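Local coordinates for ribosome inactivating type 1 protein (Iris hollandica, PDB 3MVG) that belongs to the type 1 ribosome-inactivating proteins, single-chain plant proteins named for their ability to inactivate ribosomes, at residues A[22-27]-A[161-166]. Numbering follows the deposited sequence.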
ATOM      1  N   ASN A  22      -8.070  10.834  -5.933  0.50 11.75           N
ATOM      2  CA  ASN A  22      -9.030  11.798  -6.474  0.50 12.34           C
ATOM      3  C   ASN A  22     -10.433  11.198  -6.557  0.50 11.66           C
ATOM      4  O   ASN A  22     -11.432  11.866  -6.277  0.50 11.50           O
ATOM      5  CB  ASN A  22      -8.582  12.303  -7.846  0.50 13.10           C
ATOM      6  CG  ASN A  22      -7.504  13.358  -7.752  0.50 14.99           C
ATOM      7  OD1 ASN A  22      -7.488  14.165  -6.820  0.50 17.79           O
ATOM      8  ND2 ASN A  22      -6.601  13.368  -8.722  0.50 17.52           N
ATOM      9  N   LEU A  23     -10.499   9.927  -6.930  1.00 10.76           N
ATOM     10  CA  LEU A  23     -11.760   9.219  -6.954  1.00 10.51           C
ATOM     11  C   LEU A  23     -12.406   9.152  -5.554  1.00  9.73           C
ATOM     12  O   LEU A  23     -13.580   9.486  -5.387  1.00 10.10           O
ATOM     13  CB  LEU A  23     -11.549   7.829  -7.558  1.00 11.18           C
ATOM     14  CG  LEU A  23     -12.760   6.909  -7.578  1.00 12.29           C
ATOM     15  CD1 LEU A  23     -13.900   7.490  -8.389  1.00 15.02           C
ATOM     16  CD2 LEU A  23     -12.354   5.565  -8.133  1.00 13.31           C
ATOM     17  N   ARG A  24     -11.630   8.761  -4.550  1.00  9.45           N
ATOM     18  CA  ARG A  24     -12.141   8.708  -3.179  1.00  9.52           C
ATOM     19  C   ARG A  24     -12.642  10.077  -2.730  1.00  9.85           C
ATOM     20  O   ARG A  24     -13.677  10.174  -2.071  1.00 10.37           O
ATOM     21  CB  ARG A  24     -11.071   8.217  -2.204  1.00  9.50           C
ATOM     22  CG  ARG A  24     -10.651   6.773  -2.397  1.00  9.39           C
ATOM     23  CD  ARG A  24      -9.746   6.305  -1.251  1.00  9.93           C
ATOM     24  NE  ARG A  24      -9.141   5.029  -1.618  1.00  9.15           N
ATOM     25  CZ  ARG A  24      -7.934   4.882  -2.162  1.00  9.05           C
ATOM     26  NH1 ARG A  24      -7.128   5.928  -2.323  1.00  9.98           N
ATOM     27  NH2 ARG A  24      -7.532   3.678  -2.529  1.00  9.78           N
ATOM     28  N   ASN A  25     -11.910  11.130  -3.084  1.00 10.05           N
ATOM     29  CA  ASN A  25     -12.279  12.486  -2.673  1.00 10.65           C
ATOM     30  C   ASN A  25     -13.617  12.939  -3.252  1.00 10.85           C
ATOM     31  O   ASN A  25     -14.377  13.655  -2.591  1.00 11.28           O
ATOM     32  CB  ASN A  25     -11.165  13.476  -3.034  1.00 11.04           C
ATOM     33  CG  ASN A  25      -9.911  13.278  -2.208  1.00 12.17           C
ATOM     34  OD1 ASN A  25      -9.902  12.586  -1.195  1.00 13.00           O
ATOM     35  ND2 ASN A  25      -8.824  13.896  -2.652  1.00 14.62           N
ATOM     36  N   ARG A  26     -13.915  12.507  -4.471  1.00 10.54           N
ATOM     37  CA  ARG A  26     -15.191  12.826  -5.109  1.00 11.00           C
ATOM     38  C   ARG A  26     -16.333  11.912  -4.665  1.00 10.68           C
ATOM     39  O   ARG A  26     -17.485  12.338  -4.610  1.00 11.53           O
ATOM     40  CB  ARG A  26     -15.068  12.798  -6.636  1.00 11.10           C
ATOM     41  CG  ARG A  26     -14.014  13.748  -7.248  1.00 12.39           C
ATOM     42  CD  ARG A  26     -14.369  15.244  -7.166  1.00 14.55           C
ATOM     43  NE  ARG A  26     -14.250  15.787  -5.810  1.00 13.98           N
ATOM     44  CZ  ARG A  26     -13.097  16.069  -5.208  1.00 15.40           C
ATOM     45  NH1 ARG A  26     -11.940  15.876  -5.841  1.00 18.00           N
ATOM     46  NH2 ARG A  26     -13.098  16.547  -3.973  1.00 16.38           N
ATOM     47  N   LEU A  27     -16.028  10.647  -4.380  1.00  9.96           N
ATOM     48  CA  LEU A  27     -17.026   9.711  -3.859  1.00 10.03           C
ATOM     49  C   LEU A  27     -17.493  10.121  -2.474  1.00 10.13           C
ATOM     50  O   LEU A  27     -18.684  10.095  -2.180  1.00 10.54           O
ATOM     51  CB  LEU A  27     -16.456   8.293  -3.804  1.00 10.17           C
ATOM     52  CG  LEU A  27     -16.264   7.607  -5.156  1.00 10.10           C
ATOM     53  CD1 LEU A  27     -15.407   6.381  -4.952  1.00 11.07           C
ATOM     54  CD2 LEU A  27     -17.603   7.215  -5.768  1.00 12.64           C
ATOM     55  N   GLU A 161     -13.138  -1.623  -5.942  1.00  9.36           N
ATOM     56  CA  GLU A 161     -12.592  -2.360  -4.799  1.00  9.53           C
ATOM     57  C   GLU A 161     -11.307  -1.747  -4.269  1.00  9.24           C
ATOM     58  O   GLU A 161     -11.078  -1.732  -3.063  1.00  9.67           O
ATOM     59  CB  GLU A 161     -12.394  -3.845  -5.103  1.00 10.27           C
ATOM     60  CG  GLU A 161     -13.666  -4.607  -5.510  1.00 10.99           C
ATOM     61  CD  GLU A 161     -14.688  -4.800  -4.404  1.00 12.96           C
ATOM     62  OE1 GLU A 161     -14.511  -4.274  -3.282  1.00 15.18           O
ATOM     63  OE2 GLU A 161     -15.682  -5.501  -4.674  1.00 14.09           O
ATOM     64  N   THR A 162     -10.453  -1.263  -5.169  1.00  9.34           N
ATOM     65  CA  THR A 162      -9.246  -0.541  -4.762  1.00  9.08           C
ATOM     66  C   THR A 162      -9.578   0.815  -4.111  1.00  9.05           C
ATOM     67  O   THR A 162      -8.883   1.240  -3.187  1.00  9.53           O
ATOM     68  CB  THR A 162      -8.307  -0.341  -5.949  1.00  9.37           C
ATOM     69  OG1 THR A 162      -9.065   0.245  -7.005  1.00  9.91           O
ATOM     70  CG2 THR A 162      -7.705  -1.673  -6.418  1.00 10.11           C
ATOM     71  N   ALA A 163     -10.631   1.486  -4.581  1.00  8.54           N
ATOM     72  CA  ALA A 163     -11.085   2.703  -3.898  1.00  8.87           C
ATOM     73  C   ALA A 163     -11.517   2.363  -2.459  1.00  8.52           C
ATOM     74  O   ALA A 163     -11.216   3.097  -1.527  1.00  8.96           O
ATOM     75  CB  ALA A 163     -12.243   3.354  -4.649  1.00  9.30           C
ATOM     76  N   ARG A 164     -12.220   1.241  -2.287  1.00  8.77           N
ATOM     77  CA  ARG A 164     -12.709   0.815  -0.969  1.00  9.12           C
ATOM     78  C   ARG A 164     -11.594   0.331  -0.052  1.00  9.47           C
ATOM     79  O   ARG A 164     -11.665   0.541   1.161  1.00  9.44           O
ATOM     80  CB  ARG A 164     -13.739  -0.297  -1.120  1.00 10.11           C
ATOM     81  CG  ARG A 164     -15.058   0.133  -1.722  1.00  9.72           C
ATOM     82  CD  ARG A 164     -15.871  -1.107  -1.987  1.00 10.19           C
ATOM     83  NE  ARG A 164     -17.219  -0.826  -2.463  1.00 10.58           N
ATOM     84  CZ  ARG A 164     -18.094  -1.769  -2.797  1.00 11.41           C
ATOM     85  NH1 ARG A 164     -17.760  -3.049  -2.725  1.00 13.65           N
ATOM     86  NH2 ARG A 164     -19.303  -1.428  -3.203  1.00 10.96           N
ATOM     87  N   PHE A 165     -10.578  -0.324  -0.621  1.00  9.25           N
ATOM     88  CA  PHE A 165      -9.529  -0.971   0.178  1.00  9.36           C
ATOM     89  C   PHE A 165      -8.140  -0.664  -0.342  1.00  9.33           C
ATOM     90  O   PHE A 165      -7.734  -1.153  -1.416  1.00  9.74           O
ATOM     91  CB  PHE A 165      -9.683  -2.492   0.182  1.00  9.32           C
ATOM     92  CG  PHE A 165     -10.902  -2.986   0.891  1.00 10.00           C
ATOM     93  CD1 PHE A 165     -10.935  -3.053   2.281  1.00 10.70           C
ATOM     94  CD2 PHE A 165     -12.006  -3.408   0.175  1.00 11.14           C
ATOM     95  CE1 PHE A 165     -12.067  -3.525   2.947  1.00 11.62           C
ATOM     96  CE2 PHE A 165     -13.131  -3.885   0.832  1.00 11.27           C
ATOM     97  CZ  PHE A 165     -13.158  -3.947   2.216  1.00 11.96           C
ATOM     98  N   ARG A 166      -7.379   0.092   0.438  1.00  9.55           N
ATOM     99  CA  ARG A 166      -5.990   0.370   0.095  1.00 10.07           C
ATOM    100  C   ARG A 166      -5.140  -0.897   0.073  1.00 10.54           C
ATOM    101  O   ARG A 166      -4.105  -0.925  -0.603  1.00 11.33           O
ATOM    102  CB  ARG A 166      -5.399   1.428   1.027  1.00 10.20           C
ATOM    103  CG  ARG A 166      -6.068   2.771   0.853  1.00  9.65           C
ATOM    104  CD  ARG A 166      -5.689   3.749   1.938  1.00 10.89           C
ATOM    105  NE  ARG A 166      -6.473   4.976   1.849  1.00 11.94           N
ATOM    106  CZ  ARG A 166      -6.186   6.013   1.063  1.00 10.03           C
ATOM    107  NH1 ARG A 166      -5.092   6.012   0.300  1.00 11.45           N
ATOM    108  NH2 ARG A 166      -7.009   7.049   1.047  1.00 10.41           N
TER
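Arg24 NE donates to Ala163 O over 2.8 Å, and the neighbouring Arg24 NH2 reaches Thr162 O at 2.9 Å. Through these two N-H groups the guanidinium of Arg24 bridges successive carbonyls at the C-terminal end of helix 146-164, where the helix ends and no next turn of this helix supplies N-H donors to these carbonyls. The bond to Ala163 lies nearly in the guanidinium plane and is the straighter of the two, with an N-H...O angle of 155°; the one to Thr162 is more bent. An extended chain from CG to NE, with CG beside the backbone N (chi1 -67°), carries the group from helix 13-27 across to this helix end. The partial negative charge of the carbonyls probably favours the cation here, and Arg24 NH2 also forms a salt bridge with Glu169 of the next helix.

The Arg166 guanidinium lies over one face of that of Arg24, displaced toward the rim, the two planes inclined by 36°. Arg24 NH1 comes within 3.3 Å of Arg166 NH1, a meeting of two donors that makes no bond. Repulsion between the like charges is probably eased by Gln21, one turn earlier on helix 13-27, whose OE1 accepts from both Arg24 NH1 and Arg166 NH2.

Beside the polar bridge, the methyl of Ala163 meets two leucines: Leu23 CD2 at 4.1 Å and Leu27 CD1 at 4.4 Å. The backbones come within 6.1 Å at Arg24 CA and Ala163 CA, consistent with the small side chain of Ala163, while both leucines also pack on Leu50 of strand 49-55. An arginine side chain from one helix thus ties itself to the last carbonyls of another, joining the N-terminal helix to the C-terminal end of the long helix of the ribosome-inactivating protein fold.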